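Long-range contact in tapirin (Caldicellulosiruptor hydrothermalis, PDB 6N2C), which binds cellulose and probably serves in this way to attach the bacterium to plant biomass, through a zinc-containing C-terminal beta-helix domain: residues 511-519 and 553-563. Residues are numbered along the deposited sequence; the frame is centred on the assembly and turned at random. Where two conformers were deposited one is given.
Sequences NVQIFVITK and VRMPQPLIDYL
Phe515 and Pro556 meet in a CH-pi contact: Pro556 CD sits over the ring, 3.5 Å from the centroid of Phe515 and 11° off its normal. Proline suits the place, since its ring carbon beside nitrogen is polarised enough to pair with an aromatic face. Pro556 is also the N-cap of the helix that follows; its carbonyl oxygen takes a hydrogen bond from Ile560 N and a weak one from Leu559 N. A different approach is made at the rim, where Val553 O lies near the plane of the ring, 3.3 Å from Phe515 CE1, so the oxygen faces the weakly positive C-H edge. With CG beside its backbone N, Phe515 brings CD1 to 3.7 Å from Met555 CG.

The remaining contacts are mostly apolar. Leu559 CD2 fits between two strand residues, 3.6 Å from Phe515 CB and 3.9 Å from Ile517 CD1; the isoleucine and leucine meet tip to tip. The unbranched Met555, its SD anti to CA (chi2 -177°), reaches 4.0 Å from SD to Ile517 CD1, while Leu563 CD1 approaches Ile517 CG1. At the partly exposed end, the flat amide of Gln513 makes a van der Waals contact with Val553 CG1, its NE2 3.7 Å away. Were the Phe515 ring cut back to an alanine, Pro556 CD would probably lose its aromatic face, Val553 O its C-H edge, and a gap would open beside Met555 CG.

No hydrogen bond joins the segments. Residues 553-556 lead from strand 548-552 into helix 557-563, which runs nearly parallel to strand 513-518 (8°) and lies on its outward side, near one end of the beta-helix. That strand lies between strands 483-488 and 534-537; Leu559 also touches Ser485 of the former, and Val553 touches zinc ligand Asp532, placing the contact beside the metal site.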
loop_
_atom_site.group_PDB
_atom_site.type_symbol
_atom_site.label_atom_id
_atom_site.label_comp_id
_atom_site.label_asym_id
_atom_site.label_seq_id
_atom_site.Cartn_x
_atom_site.Cartn_y
_atom_site.Cartn_z
ATOM N N ASN A 511 -7.452 -8.674 -32.232
ATOM C CA ASN A 511 -6.500 -7.905 -31.422
ATOM C C ASN A 511 -5.044 -8.466 -31.534
ATOM O O ASN A 511 -4.799 -9.664 -31.404
ATOM C CB ASN A 511 -6.929 -7.913 -29.940
ATOM C CG ASN A 511 -6.205 -6.876 -29.099
ATOM O OD1 ASN A 511 -6.626 -5.732 -29.064
ATOM N ND2 ASN A 511 -5.257 -7.289 -28.318
ATOM N N VAL A 512 -4.102 -7.563 -31.790
ATOM C CA VAL A 512 -2.707 -7.868 -31.747
ATOM C C VAL A 512 -2.069 -7.222 -30.543
ATOM O O VAL A 512 -2.499 -6.159 -30.062
ATOM C CB VAL A 512 -1.982 -7.413 -33.008
ATOM C CG1 VAL A 512 -2.659 -8.064 -34.230
ATOM C CG2 VAL A 512 -1.945 -5.910 -33.189
ATOM N N GLN A 513 -0.995 -7.819 -30.136
ATOM C CA GLN A 513 -0.262 -7.318 -29.006
ATOM C C GLN A 513 0.497 -6.095 -29.365
ATOM O O GLN A 513 0.940 -5.935 -30.474
ATOM C CB GLN A 513 0.628 -8.380 -28.410
ATOM C CG GLN A 513 -0.025 -9.748 -28.050
ATOM C CD GLN A 513 0.894 -10.894 -27.774
ATOM O OE1 GLN A 513 2.117 -10.792 -28.018
ATOM N NE2 GLN A 513 0.335 -12.047 -27.338
ATOM N N ILE A 514 0.705 -5.239 -28.343
ATOM C CA ILE A 514 1.323 -3.938 -28.539
ATOM C C ILE A 514 2.414 -3.778 -27.505
ATOM O O ILE A 514 2.143 -3.887 -26.323
ATOM C CB ILE A 514 0.291 -2.799 -28.429
ATOM C CG1 ILE A 514 -0.805 -2.861 -29.511
ATOM C CG2 ILE A 514 0.963 -1.443 -28.455
ATOM C CD1 ILE A 514 -0.273 -2.603 -30.850
ATOM N N PHE A 515 3.630 -3.461 -27.960
ATOM C CA PHE A 515 4.751 -3.251 -27.046
ATOM C C PHE A 515 5.386 -1.897 -27.367
ATOM O O PHE A 515 5.926 -1.709 -28.469
ATOM C CB PHE A 515 5.773 -4.401 -27.208
ATOM C CG PHE A 515 5.190 -5.711 -26.935
ATOM C CD1 PHE A 515 5.075 -6.216 -25.662
ATOM C CD2 PHE A 515 4.643 -6.470 -28.007
ATOM C CE1 PHE A 515 4.498 -7.455 -25.412
ATOM C CE2 PHE A 515 4.048 -7.657 -27.741
ATOM C CZ PHE A 515 4.006 -8.169 -26.496
ATOM N N VAL A 516 5.322 -0.983 -26.405
ATOM C CA VAL A 516 5.855 0.381 -26.543
ATOM C C VAL A 516 6.891 0.684 -25.503
ATOM O O VAL A 516 6.649 0.527 -24.301
ATOM C CB VAL A 516 4.722 1.416 -26.545
ATOM C CG1 VAL A 516 5.308 2.797 -26.769
ATOM C CG2 VAL A 516 3.724 1.140 -27.601
ATOM N N ILE A 517 8.095 1.099 -25.939
ATOM C CA ILE A 517 9.145 1.500 -25.052
ATOM C C ILE A 517 9.641 2.856 -25.540
ATOM O O ILE A 517 10.199 2.898 -26.670
ATOM C CB ILE A 517 10.296 0.516 -25.009
ATOM C CG1 ILE A 517 9.819 -0.906 -24.588
ATOM C CG2 ILE A 517 11.343 1.014 -23.978
ATOM C CD1 ILE A 517 9.409 -1.756 -25.791
ATOM N N THR A 518 9.491 3.912 -24.748
ATOM C CA THR A 518 9.683 5.259 -25.357
ATOM C C THR A 518 10.234 6.267 -24.419
ATOM O O THR A 518 10.083 6.142 -23.196
ATOM C CB THR A 518 8.392 5.801 -25.911
ATOM O OG1 THR A 518 8.634 7.108 -26.514
ATOM C CG2 THR A 518 7.305 5.970 -24.878
ATOM N N LYS A 519 11.104 7.152 -24.955
ATOM C CA LYS A 519 11.601 8.278 -24.163
ATOM C C LYS A 519 10.569 9.368 -23.979
ATOM O O LYS A 519 10.733 10.240 -23.131
ATOM C CB LYS A 519 12.784 8.918 -24.838
ATOM C CG LYS A 519 14.024 8.134 -24.826
ATOM C CD LYS A 519 15.353 9.001 -24.869
ATOM C CE LYS A 519 15.546 9.669 -26.195
ATOM N NZ LYS A 519 16.994 10.047 -26.451
ATOM N N VAL A 553 1.569 -9.030 -21.299
ATOM C CA VAL A 553 2.143 -10.148 -21.979
ATOM C C VAL A 553 3.659 -9.857 -22.068
ATOM O O VAL A 553 4.037 -8.756 -22.448
ATOM C CB VAL A 553 1.581 -10.270 -23.407
ATOM C CG1 VAL A 553 2.363 -11.279 -24.326
ATOM C CG2 VAL A 553 0.105 -10.592 -23.370
ATOM N N ARG A 554 4.483 -10.852 -21.748
ATOM C CA ARG A 554 5.946 -10.719 -21.961
ATOM C C ARG A 554 6.316 -10.203 -23.347
ATOM O O ARG A 554 5.780 -10.653 -24.389
ATOM C CB ARG A 554 6.621 -12.041 -21.600
ATOM C CG ARG A 554 8.132 -12.017 -21.562
ATOM C CD ARG A 554 8.655 -13.364 -21.002
ATOM N NE ARG A 554 10.095 -13.314 -20.777
ATOM C CZ ARG A 554 11.057 -13.631 -21.649
ATOM N NH1 ARG A 554 10.834 -14.105 -22.901
ATOM N NH2 ARG A 554 12.307 -13.476 -21.236
ATOM N N MET A 555 7.260 -9.262 -23.396
ATOM C CA MET A 555 7.746 -8.802 -24.657
ATOM C C MET A 555 8.269 -9.969 -25.535
ATOM O O MET A 555 8.927 -10.889 -24.973
ATOM C CB MET A 555 8.913 -7.769 -24.456
ATOM C CG MET A 555 8.405 -6.379 -23.990
ATOM S SD MET A 555 9.810 -5.196 -23.873
ATOM C CE MET A 555 10.572 -5.658 -22.431
ATOM N N PRO A 556 8.132 -9.819 -26.845
ATOM C CA PRO A 556 8.635 -10.904 -27.704
ATOM C C PRO A 556 10.199 -10.955 -27.540
ATOM O O PRO A 556 10.883 -9.914 -27.359
ATOM C CB PRO A 556 8.250 -10.458 -29.083
ATOM C CG PRO A 556 7.075 -9.519 -28.874
ATOM C CD PRO A 556 7.371 -8.830 -27.612
ATOM N N GLN A 557 10.725 -12.163 -27.675
ATOM C CA GLN A 557 12.145 -12.337 -27.441
ATOM C C GLN A 557 13.007 -11.458 -28.335
ATOM O O GLN A 557 14.013 -10.996 -27.836
ATOM C CB GLN A 557 12.537 -13.833 -27.515
ATOM C CG GLN A 557 13.964 -14.081 -27.011
ATOM C CD GLN A 557 14.118 -13.724 -25.549
ATOM O OE1 GLN A 557 13.371 -14.173 -24.711
ATOM N NE2 GLN A 557 15.132 -12.983 -25.250
ATOM N N PRO A 558 12.661 -11.246 -29.600
ATOM C CA PRO A 558 13.519 -10.408 -30.460
ATOM C C PRO A 558 13.527 -8.942 -29.967
ATOM O O PRO A 558 14.555 -8.240 -30.071
ATOM C CB PRO A 558 12.876 -10.453 -31.815
ATOM C CG PRO A 558 11.866 -11.560 -31.749
ATOM C CD PRO A 558 11.627 -11.970 -30.383
ATOM N N LEU A 559 12.441 -8.565 -29.310
ATOM C CA LEU A 559 12.402 -7.174 -28.734
ATOM C C LEU A 559 13.258 -7.141 -27.491
ATOM O O LEU A 559 14.010 -6.188 -27.317
ATOM C CB LEU A 559 10.949 -6.708 -28.521
ATOM C CG LEU A 559 10.720 -5.337 -27.829
ATOM C CD1 LEU A 559 11.263 -4.293 -28.825
ATOM C CD2 LEU A 559 9.236 -5.168 -27.598
ATOM N N ILE A 560 13.195 -8.124 -26.584
ATOM C CA ILE A 560 14.003 -8.183 -25.428
ATOM C C ILE A 560 15.505 -8.202 -25.834
ATOM O O ILE A 560 16.363 -7.467 -25.316
ATOM C CB ILE A 560 13.705 -9.410 -24.597
ATOM C CG1 ILE A 560 12.279 -9.338 -23.990
ATOM C CG2 ILE A 560 14.736 -9.669 -23.517
ATOM C CD1 ILE A 560 11.834 -10.558 -23.333
ATOM N N ASP A 561 15.817 -9.046 -26.821
ATOM C CA ASP A 561 17.205 -9.143 -27.276
ATOM C C ASP A 561 17.711 -7.763 -27.781
ATOM O O ASP A 561 18.844 -7.383 -27.481
ATOM C CB ASP A 561 17.337 -10.122 -28.439
ATOM C CG ASP A 561 17.082 -11.578 -28.006
ATOM O OD1 ASP A 561 17.013 -11.927 -26.821
ATOM O OD2 ASP A 561 16.976 -12.304 -28.951
ATOM N N TYR A 562 16.890 -7.054 -28.522
ATOM C CA TYR A 562 17.236 -5.713 -28.970
ATOM C C TYR A 562 17.471 -4.759 -27.813
ATOM O O TYR A 562 18.556 -4.064 -27.719
ATOM C CB TYR A 562 16.200 -5.114 -29.885
ATOM C CG TYR A 562 16.485 -3.727 -30.359
ATOM C CD1 TYR A 562 17.396 -3.485 -31.402
ATOM C CD2 TYR A 562 15.975 -2.611 -29.692
ATOM C CE1 TYR A 562 17.671 -2.193 -31.808
ATOM C CE2 TYR A 562 16.304 -1.316 -30.036
ATOM C CZ TYR A 562 17.100 -1.103 -31.133
ATOM O OH TYR A 562 17.422 0.144 -31.488
ATOM N N LEU A 563 16.542 -4.743 -26.878
ATOM C CA LEU A 563 16.701 -3.858 -25.748
ATOM C C LEU A 563 17.944 -4.159 -24.911
ATOM O O LEU A 563 18.609 -3.225 -24.403
ATOM C CB LEU A 563 15.512 -3.884 -24.816
ATOM C CG LEU A 563 14.208 -3.403 -25.472
ATOM C CD1 LEU A 563 12.981 -3.692 -24.582
ATOM C CD2 LEU A 563 14.187 -1.946 -25.858
#